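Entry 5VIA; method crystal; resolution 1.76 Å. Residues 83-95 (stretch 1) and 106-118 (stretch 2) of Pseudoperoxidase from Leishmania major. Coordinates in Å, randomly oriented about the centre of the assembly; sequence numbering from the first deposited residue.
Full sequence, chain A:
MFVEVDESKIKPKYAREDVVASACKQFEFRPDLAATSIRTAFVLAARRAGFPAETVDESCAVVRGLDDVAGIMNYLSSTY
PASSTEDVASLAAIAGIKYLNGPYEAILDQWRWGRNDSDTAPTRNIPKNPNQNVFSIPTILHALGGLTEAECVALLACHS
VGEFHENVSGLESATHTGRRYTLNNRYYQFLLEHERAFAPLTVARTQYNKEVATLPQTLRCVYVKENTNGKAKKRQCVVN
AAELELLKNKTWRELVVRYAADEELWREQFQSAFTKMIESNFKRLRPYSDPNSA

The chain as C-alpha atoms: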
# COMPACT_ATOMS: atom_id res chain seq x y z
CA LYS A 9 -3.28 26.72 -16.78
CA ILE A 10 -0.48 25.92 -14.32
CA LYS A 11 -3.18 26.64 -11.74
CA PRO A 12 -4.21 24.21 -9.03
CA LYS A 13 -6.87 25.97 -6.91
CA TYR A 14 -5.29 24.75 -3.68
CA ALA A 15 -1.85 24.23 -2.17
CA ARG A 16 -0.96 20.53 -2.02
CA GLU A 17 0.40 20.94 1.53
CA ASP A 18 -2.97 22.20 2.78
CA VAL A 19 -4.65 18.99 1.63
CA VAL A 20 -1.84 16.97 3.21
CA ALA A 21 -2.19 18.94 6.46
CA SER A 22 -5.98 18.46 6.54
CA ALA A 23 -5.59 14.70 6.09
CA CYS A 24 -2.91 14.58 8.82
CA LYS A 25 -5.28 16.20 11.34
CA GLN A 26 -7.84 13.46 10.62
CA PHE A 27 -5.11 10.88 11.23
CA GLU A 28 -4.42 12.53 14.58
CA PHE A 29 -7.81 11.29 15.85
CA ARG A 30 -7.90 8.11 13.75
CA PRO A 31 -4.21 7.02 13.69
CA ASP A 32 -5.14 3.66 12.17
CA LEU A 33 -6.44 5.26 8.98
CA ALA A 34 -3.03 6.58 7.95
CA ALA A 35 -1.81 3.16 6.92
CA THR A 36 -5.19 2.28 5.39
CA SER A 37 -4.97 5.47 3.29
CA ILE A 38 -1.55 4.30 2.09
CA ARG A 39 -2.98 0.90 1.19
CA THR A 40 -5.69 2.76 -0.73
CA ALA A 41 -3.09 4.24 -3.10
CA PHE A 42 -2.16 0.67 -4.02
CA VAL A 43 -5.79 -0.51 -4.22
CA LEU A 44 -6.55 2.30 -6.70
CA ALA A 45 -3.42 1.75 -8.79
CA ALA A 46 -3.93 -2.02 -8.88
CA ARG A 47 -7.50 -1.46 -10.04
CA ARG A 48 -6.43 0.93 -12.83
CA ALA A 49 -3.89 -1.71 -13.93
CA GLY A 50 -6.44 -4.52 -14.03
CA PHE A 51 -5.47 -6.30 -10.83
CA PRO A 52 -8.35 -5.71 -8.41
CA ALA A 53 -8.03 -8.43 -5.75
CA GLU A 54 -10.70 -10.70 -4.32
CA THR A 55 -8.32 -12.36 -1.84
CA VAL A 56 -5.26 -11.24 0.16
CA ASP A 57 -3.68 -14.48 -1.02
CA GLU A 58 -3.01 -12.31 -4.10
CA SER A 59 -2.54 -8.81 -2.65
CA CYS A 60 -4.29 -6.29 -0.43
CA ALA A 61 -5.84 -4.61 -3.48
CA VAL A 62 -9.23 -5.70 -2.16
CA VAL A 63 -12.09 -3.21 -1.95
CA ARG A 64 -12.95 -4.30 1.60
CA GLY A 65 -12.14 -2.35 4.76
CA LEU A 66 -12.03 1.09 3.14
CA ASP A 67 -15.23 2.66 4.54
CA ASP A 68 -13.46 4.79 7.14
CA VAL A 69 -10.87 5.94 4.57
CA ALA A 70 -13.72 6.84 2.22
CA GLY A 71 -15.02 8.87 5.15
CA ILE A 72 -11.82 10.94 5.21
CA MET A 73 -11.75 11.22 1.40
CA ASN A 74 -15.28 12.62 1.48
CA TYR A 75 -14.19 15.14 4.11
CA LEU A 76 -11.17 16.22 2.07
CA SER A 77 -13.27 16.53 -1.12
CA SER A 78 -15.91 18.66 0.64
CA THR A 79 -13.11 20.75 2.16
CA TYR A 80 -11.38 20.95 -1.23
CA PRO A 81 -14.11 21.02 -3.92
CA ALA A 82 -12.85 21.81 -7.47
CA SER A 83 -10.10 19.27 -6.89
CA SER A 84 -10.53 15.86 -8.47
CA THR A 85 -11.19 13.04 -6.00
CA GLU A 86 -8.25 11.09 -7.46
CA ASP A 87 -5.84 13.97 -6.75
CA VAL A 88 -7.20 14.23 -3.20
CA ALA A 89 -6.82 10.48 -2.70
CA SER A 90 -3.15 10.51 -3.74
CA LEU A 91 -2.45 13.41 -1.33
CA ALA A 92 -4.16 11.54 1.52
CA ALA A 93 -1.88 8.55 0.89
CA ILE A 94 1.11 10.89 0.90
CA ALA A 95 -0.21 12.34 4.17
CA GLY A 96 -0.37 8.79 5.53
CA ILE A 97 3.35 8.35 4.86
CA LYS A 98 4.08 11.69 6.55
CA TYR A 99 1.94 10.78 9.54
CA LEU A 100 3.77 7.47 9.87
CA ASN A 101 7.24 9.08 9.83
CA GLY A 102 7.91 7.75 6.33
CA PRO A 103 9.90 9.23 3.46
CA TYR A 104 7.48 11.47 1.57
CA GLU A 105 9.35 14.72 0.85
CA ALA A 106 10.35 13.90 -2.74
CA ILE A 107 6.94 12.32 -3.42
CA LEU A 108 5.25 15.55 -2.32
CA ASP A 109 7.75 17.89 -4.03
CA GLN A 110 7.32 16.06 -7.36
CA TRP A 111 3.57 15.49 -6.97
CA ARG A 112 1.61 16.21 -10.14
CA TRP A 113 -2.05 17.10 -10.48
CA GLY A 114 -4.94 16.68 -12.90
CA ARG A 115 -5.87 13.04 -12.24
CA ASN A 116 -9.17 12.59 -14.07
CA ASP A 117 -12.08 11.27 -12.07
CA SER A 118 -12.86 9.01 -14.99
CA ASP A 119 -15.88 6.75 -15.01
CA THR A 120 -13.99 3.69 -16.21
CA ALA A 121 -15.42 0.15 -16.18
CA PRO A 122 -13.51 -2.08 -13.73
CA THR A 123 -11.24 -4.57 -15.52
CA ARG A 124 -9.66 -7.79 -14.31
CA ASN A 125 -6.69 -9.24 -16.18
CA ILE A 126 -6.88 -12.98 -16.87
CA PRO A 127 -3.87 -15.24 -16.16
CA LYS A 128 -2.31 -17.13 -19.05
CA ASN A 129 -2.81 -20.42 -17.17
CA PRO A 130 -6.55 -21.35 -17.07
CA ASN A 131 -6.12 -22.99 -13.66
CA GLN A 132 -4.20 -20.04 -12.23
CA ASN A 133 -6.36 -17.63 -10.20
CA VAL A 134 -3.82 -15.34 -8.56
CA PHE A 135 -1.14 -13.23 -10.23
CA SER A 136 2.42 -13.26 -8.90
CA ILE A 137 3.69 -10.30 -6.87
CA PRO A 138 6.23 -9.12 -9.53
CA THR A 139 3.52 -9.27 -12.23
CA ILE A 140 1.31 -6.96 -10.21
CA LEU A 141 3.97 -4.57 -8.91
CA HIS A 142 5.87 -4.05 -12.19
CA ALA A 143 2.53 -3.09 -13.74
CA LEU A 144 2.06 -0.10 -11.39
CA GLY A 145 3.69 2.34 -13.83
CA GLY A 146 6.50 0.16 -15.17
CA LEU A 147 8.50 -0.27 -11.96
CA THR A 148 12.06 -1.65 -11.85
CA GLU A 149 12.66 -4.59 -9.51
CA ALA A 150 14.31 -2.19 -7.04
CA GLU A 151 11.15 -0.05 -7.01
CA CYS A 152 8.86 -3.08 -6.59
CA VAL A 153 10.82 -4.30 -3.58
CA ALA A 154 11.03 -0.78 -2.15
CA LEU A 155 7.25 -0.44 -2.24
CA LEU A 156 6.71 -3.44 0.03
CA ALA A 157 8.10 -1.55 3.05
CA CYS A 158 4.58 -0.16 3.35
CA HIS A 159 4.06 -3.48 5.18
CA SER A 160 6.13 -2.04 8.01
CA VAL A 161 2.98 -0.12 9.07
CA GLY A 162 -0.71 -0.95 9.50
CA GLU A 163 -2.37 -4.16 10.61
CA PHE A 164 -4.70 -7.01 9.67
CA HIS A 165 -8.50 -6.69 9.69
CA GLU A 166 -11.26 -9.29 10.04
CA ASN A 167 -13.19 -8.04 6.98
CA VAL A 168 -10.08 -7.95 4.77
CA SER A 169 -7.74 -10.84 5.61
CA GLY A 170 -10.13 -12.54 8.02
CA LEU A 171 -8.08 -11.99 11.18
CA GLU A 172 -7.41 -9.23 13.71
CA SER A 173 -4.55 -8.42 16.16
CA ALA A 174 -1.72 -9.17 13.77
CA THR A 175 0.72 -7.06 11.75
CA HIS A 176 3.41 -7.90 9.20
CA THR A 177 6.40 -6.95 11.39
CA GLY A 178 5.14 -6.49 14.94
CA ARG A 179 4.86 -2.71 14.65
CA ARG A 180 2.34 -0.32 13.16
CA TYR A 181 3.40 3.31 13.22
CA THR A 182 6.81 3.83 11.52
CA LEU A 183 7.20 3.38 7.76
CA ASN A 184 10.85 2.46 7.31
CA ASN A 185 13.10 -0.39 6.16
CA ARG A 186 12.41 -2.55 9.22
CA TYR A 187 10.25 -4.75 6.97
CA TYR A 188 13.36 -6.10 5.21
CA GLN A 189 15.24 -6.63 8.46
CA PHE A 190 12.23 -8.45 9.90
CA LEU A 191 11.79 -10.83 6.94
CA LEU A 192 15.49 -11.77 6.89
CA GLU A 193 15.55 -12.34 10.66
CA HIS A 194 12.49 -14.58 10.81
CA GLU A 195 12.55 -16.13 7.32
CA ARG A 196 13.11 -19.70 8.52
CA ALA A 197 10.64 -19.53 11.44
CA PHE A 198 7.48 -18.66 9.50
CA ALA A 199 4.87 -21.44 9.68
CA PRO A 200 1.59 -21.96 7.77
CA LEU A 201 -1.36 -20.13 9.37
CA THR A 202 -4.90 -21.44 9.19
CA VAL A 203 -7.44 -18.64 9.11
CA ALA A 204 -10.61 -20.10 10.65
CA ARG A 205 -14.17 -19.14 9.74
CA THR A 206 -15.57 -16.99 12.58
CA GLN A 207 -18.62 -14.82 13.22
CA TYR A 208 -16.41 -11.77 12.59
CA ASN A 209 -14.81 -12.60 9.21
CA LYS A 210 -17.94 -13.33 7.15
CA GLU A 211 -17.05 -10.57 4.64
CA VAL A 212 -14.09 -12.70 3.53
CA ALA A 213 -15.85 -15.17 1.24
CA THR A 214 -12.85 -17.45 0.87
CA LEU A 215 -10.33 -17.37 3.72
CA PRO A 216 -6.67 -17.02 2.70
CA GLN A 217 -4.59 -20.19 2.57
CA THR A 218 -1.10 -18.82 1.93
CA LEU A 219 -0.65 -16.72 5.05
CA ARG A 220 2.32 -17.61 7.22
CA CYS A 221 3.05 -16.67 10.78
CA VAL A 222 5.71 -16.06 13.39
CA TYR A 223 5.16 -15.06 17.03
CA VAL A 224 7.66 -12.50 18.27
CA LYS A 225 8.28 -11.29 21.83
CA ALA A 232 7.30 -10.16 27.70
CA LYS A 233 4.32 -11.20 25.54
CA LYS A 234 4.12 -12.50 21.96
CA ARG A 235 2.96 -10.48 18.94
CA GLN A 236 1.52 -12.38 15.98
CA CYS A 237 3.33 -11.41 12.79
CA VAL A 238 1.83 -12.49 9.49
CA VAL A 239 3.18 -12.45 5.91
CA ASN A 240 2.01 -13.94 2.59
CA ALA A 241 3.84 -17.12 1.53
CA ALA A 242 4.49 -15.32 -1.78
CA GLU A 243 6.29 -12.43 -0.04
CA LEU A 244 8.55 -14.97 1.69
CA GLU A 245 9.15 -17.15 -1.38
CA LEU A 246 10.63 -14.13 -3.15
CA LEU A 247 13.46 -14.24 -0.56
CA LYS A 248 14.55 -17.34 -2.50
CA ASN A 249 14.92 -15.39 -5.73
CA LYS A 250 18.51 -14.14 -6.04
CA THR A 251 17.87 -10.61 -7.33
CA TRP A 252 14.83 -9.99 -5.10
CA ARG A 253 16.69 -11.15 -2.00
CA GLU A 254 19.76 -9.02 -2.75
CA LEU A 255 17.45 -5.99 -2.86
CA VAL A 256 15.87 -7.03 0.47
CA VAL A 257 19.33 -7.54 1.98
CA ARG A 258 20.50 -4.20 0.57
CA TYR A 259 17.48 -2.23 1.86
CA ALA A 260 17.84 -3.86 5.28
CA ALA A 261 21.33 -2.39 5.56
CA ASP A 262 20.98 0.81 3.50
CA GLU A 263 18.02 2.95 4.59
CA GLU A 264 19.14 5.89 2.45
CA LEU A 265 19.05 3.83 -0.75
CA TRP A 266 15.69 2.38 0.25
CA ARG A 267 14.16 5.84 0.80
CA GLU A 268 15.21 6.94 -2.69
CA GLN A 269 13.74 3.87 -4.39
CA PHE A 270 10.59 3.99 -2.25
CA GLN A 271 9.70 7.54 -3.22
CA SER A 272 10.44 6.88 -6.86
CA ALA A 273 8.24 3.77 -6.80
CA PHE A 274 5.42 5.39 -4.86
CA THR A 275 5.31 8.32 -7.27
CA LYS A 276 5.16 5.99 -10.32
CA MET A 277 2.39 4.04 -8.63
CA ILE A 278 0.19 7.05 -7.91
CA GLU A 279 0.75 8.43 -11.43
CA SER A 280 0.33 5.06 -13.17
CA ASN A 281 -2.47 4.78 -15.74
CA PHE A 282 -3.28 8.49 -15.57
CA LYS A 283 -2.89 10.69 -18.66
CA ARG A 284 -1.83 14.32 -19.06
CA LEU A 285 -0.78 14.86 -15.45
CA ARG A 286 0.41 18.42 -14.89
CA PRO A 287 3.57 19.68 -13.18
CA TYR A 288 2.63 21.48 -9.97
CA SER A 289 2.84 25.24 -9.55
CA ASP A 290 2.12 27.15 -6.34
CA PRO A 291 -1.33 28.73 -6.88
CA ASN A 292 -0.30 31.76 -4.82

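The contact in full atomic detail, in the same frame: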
# COMPACT_ATOMS: atom_id res chain seq x y z
N SER A 83 -11.15 20.25 -6.68
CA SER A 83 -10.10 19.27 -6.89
C SER A 83 -10.74 17.97 -7.33
O SER A 83 -11.87 17.68 -6.95
CB SER A 83 -9.30 19.04 -5.61
OG SER A 83 -8.41 17.95 -5.78
N SER A 84 -10.04 17.19 -8.13
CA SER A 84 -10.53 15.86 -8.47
C SER A 84 -10.35 14.96 -7.25
O SER A 84 -9.43 15.16 -6.44
CB SER A 84 -9.79 15.28 -9.67
OG SER A 84 -8.52 14.77 -9.31
N THR A 85 -11.24 13.98 -7.11
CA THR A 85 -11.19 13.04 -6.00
C THR A 85 -9.94 12.16 -6.07
O THR A 85 -9.37 11.77 -5.05
CB THR A 85 -12.48 12.19 -5.96
OG1 THR A 85 -13.56 13.02 -5.51
CG2 THR A 85 -12.34 11.04 -4.99
N GLU A 86 -9.48 11.86 -7.29
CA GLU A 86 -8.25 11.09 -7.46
C GLU A 86 -7.03 11.85 -6.95
O GLU A 86 -6.17 11.27 -6.28
CB GLU A 86 -8.07 10.69 -8.93
CG GLU A 86 -9.11 9.71 -9.47
CD GLU A 86 -8.98 8.30 -8.91
OE1 GLU A 86 -8.00 7.98 -8.21
OE2 GLU A 86 -9.89 7.49 -9.18
N ASP A 87 -6.93 13.14 -7.27
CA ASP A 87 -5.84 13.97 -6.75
C ASP A 87 -5.86 13.99 -5.21
O ASP A 87 -4.83 13.79 -4.56
CB ASP A 87 -5.94 15.40 -7.29
CG ASP A 87 -5.31 15.56 -8.66
OD1 ASP A 87 -4.65 14.60 -9.11
OD2 ASP A 87 -5.45 16.63 -9.27
N VAL A 88 -7.04 14.22 -4.65
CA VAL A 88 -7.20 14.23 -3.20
C VAL A 88 -6.77 12.90 -2.59
O VAL A 88 -6.08 12.86 -1.57
CB VAL A 88 -8.66 14.52 -2.80
CG1 VAL A 88 -8.86 14.21 -1.32
CG2 VAL A 88 -9.03 15.97 -3.10
N ALA A 89 -7.15 11.80 -3.23
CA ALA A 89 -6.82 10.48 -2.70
C ALA A 89 -5.31 10.24 -2.66
O ALA A 89 -4.79 9.69 -1.69
CB ALA A 89 -7.54 9.38 -3.50
N SER A 90 -4.61 10.67 -3.71
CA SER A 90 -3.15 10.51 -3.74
C SER A 90 -2.46 11.36 -2.66
O SER A 90 -1.45 10.93 -2.08
CB SER A 90 -2.60 10.84 -5.14
OG SER A 90 -2.78 12.21 -5.43
N LEU A 91 -3.01 12.54 -2.37
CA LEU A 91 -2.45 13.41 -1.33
C LEU A 91 -2.71 12.88 0.08
O LEU A 91 -1.90 13.09 1.00
CB LEU A 91 -3.01 14.84 -1.47
CG LEU A 91 -2.49 15.63 -2.66
CD1 LEU A 91 -3.21 16.95 -2.79
CD2 LEU A 91 -1.00 15.88 -2.53
N ALA A 92 -3.84 12.20 0.25
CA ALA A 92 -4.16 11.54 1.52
C ALA A 92 -3.21 10.37 1.78
O ALA A 92 -2.83 10.14 2.92
CB ALA A 92 -5.61 11.07 1.53
N ALA A 93 -2.85 9.63 0.74
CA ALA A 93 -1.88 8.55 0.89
C ALA A 93 -0.54 9.13 1.29
O ALA A 93 0.13 8.62 2.19
CB ALA A 93 -1.76 7.74 -0.42
N ILE A 94 -0.14 10.20 0.60
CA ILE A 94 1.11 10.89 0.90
C ILE A 94 1.09 11.41 2.34
O ILE A 94 2.09 11.35 3.05
CB ILE A 94 1.37 12.04 -0.12
CG1 ILE A 94 1.69 11.47 -1.50
CG2 ILE A 94 2.50 12.95 0.33
CD1 ILE A 94 1.70 12.52 -2.61
N ALA A 95 -0.07 11.90 2.78
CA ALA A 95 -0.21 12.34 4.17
C ALA A 95 -0.09 11.17 5.15
O ALA A 95 0.40 11.35 6.27
CB ALA A 95 -1.52 13.07 4.35
N ALA A 106 10.20 13.92 -1.29
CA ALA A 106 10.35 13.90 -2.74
C ALA A 106 9.03 13.57 -3.44
O ALA A 106 8.73 14.12 -4.50
CB ALA A 106 11.42 12.90 -3.15
N ILE A 107 8.25 12.66 -2.85
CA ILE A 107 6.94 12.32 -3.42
C ILE A 107 6.07 13.58 -3.47
O ILE A 107 5.41 13.85 -4.47
CB ILE A 107 6.19 11.26 -2.60
CG1 ILE A 107 7.02 9.99 -2.42
CG2 ILE A 107 4.88 10.92 -3.26
CD1 ILE A 107 6.40 8.97 -1.43
N LEU A 108 6.07 14.34 -2.38
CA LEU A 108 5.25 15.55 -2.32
C LEU A 108 5.80 16.64 -3.23
O LEU A 108 5.04 17.27 -3.97
CB LEU A 108 5.13 16.06 -0.88
CG LEU A 108 4.18 17.25 -0.74
CD1 LEU A 108 2.82 16.92 -1.34
CD2 LEU A 108 4.04 17.65 0.72
N ASP A 109 7.11 16.85 -3.20
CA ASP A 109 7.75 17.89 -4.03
C ASP A 109 7.54 17.67 -5.53
O ASP A 109 7.42 18.63 -6.29
CB ASP A 109 9.24 17.98 -3.71
CG ASP A 109 9.94 19.04 -4.53
OD1 ASP A 109 9.74 20.25 -4.26
OD2 ASP A 109 10.71 18.67 -5.45
N GLN A 110 7.48 16.41 -5.95
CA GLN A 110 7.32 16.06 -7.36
C GLN A 110 5.89 15.72 -7.72
O GLN A 110 5.61 15.34 -8.87
CB GLN A 110 8.22 14.88 -7.72
CG GLN A 110 9.70 15.20 -7.81
CD GLN A 110 10.54 13.95 -8.05
OE1 GLN A 110 10.01 12.87 -8.36
NE2 GLN A 110 11.85 14.08 -7.90
N TRP A 111 4.98 15.82 -6.75
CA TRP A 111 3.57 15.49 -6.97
C TRP A 111 2.99 16.28 -8.15
O TRP A 111 3.21 17.49 -8.27
CB TRP A 111 2.75 15.77 -5.71
CG TRP A 111 1.32 15.32 -5.82
CD1 TRP A 111 0.85 14.04 -5.73
CD2 TRP A 111 0.17 16.15 -6.05
NE1 TRP A 111 -0.52 14.02 -5.88
CE2 TRP A 111 -0.96 15.30 -6.08
CE3 TRP A 111 -0.01 17.52 -6.23
CZ2 TRP A 111 -2.25 15.79 -6.28
CZ3 TRP A 111 -1.29 18.00 -6.43
CH2 TRP A 111 -2.40 17.14 -6.46
N ARG A 112 2.29 15.58 -9.02
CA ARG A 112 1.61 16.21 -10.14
C ARG A 112 0.10 16.12 -9.96
O ARG A 112 -0.40 15.28 -9.20
CB ARG A 112 2.02 15.55 -11.46
CG ARG A 112 3.44 15.89 -11.88
CD ARG A 112 3.87 15.04 -13.05
NE ARG A 112 5.21 15.40 -13.50
CZ ARG A 112 5.83 14.83 -14.54
NH1 ARG A 112 5.23 13.88 -15.23
NH2 ARG A 112 7.05 15.23 -14.88
N TRP A 113 -0.61 17.00 -10.66
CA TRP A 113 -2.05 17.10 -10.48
C TRP A 113 -2.80 16.89 -11.79
O TRP A 113 -2.19 16.78 -12.85
CB TRP A 113 -2.41 18.45 -9.84
CG TRP A 113 -2.13 19.66 -10.68
CD1 TRP A 113 -0.91 20.25 -10.91
CD2 TRP A 113 -3.09 20.47 -11.38
NE1 TRP A 113 -1.06 21.35 -11.72
CE2 TRP A 113 -2.39 21.51 -12.02
CE3 TRP A 113 -4.48 20.41 -11.53
CZ2 TRP A 113 -3.02 22.48 -12.80
CZ3 TRP A 113 -5.12 21.38 -12.30
CH2 TRP A 113 -4.39 22.39 -12.93
N GLY A 114 -4.12 16.83 -11.71
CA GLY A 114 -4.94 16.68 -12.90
C GLY A 114 -5.42 15.26 -13.14
O GLY A 114 -5.86 14.95 -14.26
N ARG A 115 -5.32 14.40 -12.13
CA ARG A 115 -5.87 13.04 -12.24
C ARG A 115 -7.36 13.15 -12.54
O ARG A 115 -8.10 13.76 -11.77
CB ARG A 115 -5.66 12.25 -10.95
CG ARG A 115 -4.22 11.79 -10.71
CD ARG A 115 -4.02 11.29 -9.27
NE ARG A 115 -2.59 11.03 -9.04
CZ ARG A 115 -1.70 11.99 -8.80
NH1 ARG A 115 -2.09 13.26 -8.73
NH2 ARG A 115 -0.42 11.69 -8.63
N ASN A 116 -7.77 12.58 -13.67
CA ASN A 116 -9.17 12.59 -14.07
C ASN A 116 -10.00 11.64 -13.23
O ASN A 116 -9.67 10.46 -13.12
CB ASN A 116 -9.32 12.19 -15.55
CG ASN A 116 -9.00 13.32 -16.51
OD1 ASN A 116 -8.06 13.23 -17.31
ND2 ASN A 116 -9.78 14.40 -16.45
N ASP A 117 -11.08 12.15 -12.64
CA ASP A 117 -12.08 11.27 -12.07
C ASP A 117 -12.81 10.67 -13.26
O ASP A 117 -13.88 11.15 -13.65
CB ASP A 117 -13.05 12.04 -11.17
CG ASP A 117 -12.41 12.49 -9.87
OD1 ASP A 117 -11.40 11.87 -9.47
OD2 ASP A 117 -12.92 13.45 -9.26
N SER A 118 -12.21 9.66 -13.86
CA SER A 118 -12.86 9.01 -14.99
C SER A 118 -13.91 8.03 -14.46
O SER A 118 -13.91 7.64 -13.29
CB SER A 118 -11.85 8.32 -15.91
OG SER A 118 -11.21 7.23 -15.26

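Three residues organise this contact, which buries 659 Å² in all: Ile-94 (84 Å² covered by the other stretch), Trp-111 (79 Å²) and Asp-87 (78 Å²). The first belongs to the apolar end, the last to the polar end, and the tryptophan joins them.

Ile-94 points its CA-to-CB bond toward stretch 2. With chi1 m and chi2 t, its CD1 lies 3.6 Å from CG2 of Ile-107 and 3.6 Å from CD1 of Trp-111, so this apolar side chain packs against both Ile-107 and the indole. One turn back, Leu-91 places CD2 over one face of that indole, 3.7 Å from the centroid of the five-membered ring and 15° off its normal, a CH-pi contact. The ring's single polar atom is also satisfied: Trp-111 NE1 donates to Ser-90 OG (2.9 Å, 154°), and Ser-90 OG in turn donates to Asp-87 O at 2.7 Å.

The CA-to-CB bond of Asp-87 points sideways relative to stretch 2, but its carboxylate comes nearer and gathers three donors. OD2 accepts from Gly-114 N (2.8 Å, 168°); OD1 accepts from Arg-115 N (3.1 Å) and forms a salt bridge with Arg-115 NH1 (2.9 Å), approaching near the guanidinium plane. NH1 also donates to Arg-112 O at 2.7 Å, which ties the arginine back to its own stretch. Gly-114, at phi/psi 100/15, adopts a conformation in which a CB would be jammed against the preceding carbonyl.

At the helix start, Ser-84 OG accepts from Asp-87 N (3.1 Å), the N-cap bond, and donates to Arg-115 O (2.7 Å). Asp-117 reaches the first-turn amides: OD2 accepts from Thr-85 N (2.8 Å, 164°) and OD1 from Glu-86 N (2.9 Å, 151°). A carboxylate suits this site, because these amides lack partners within the helix.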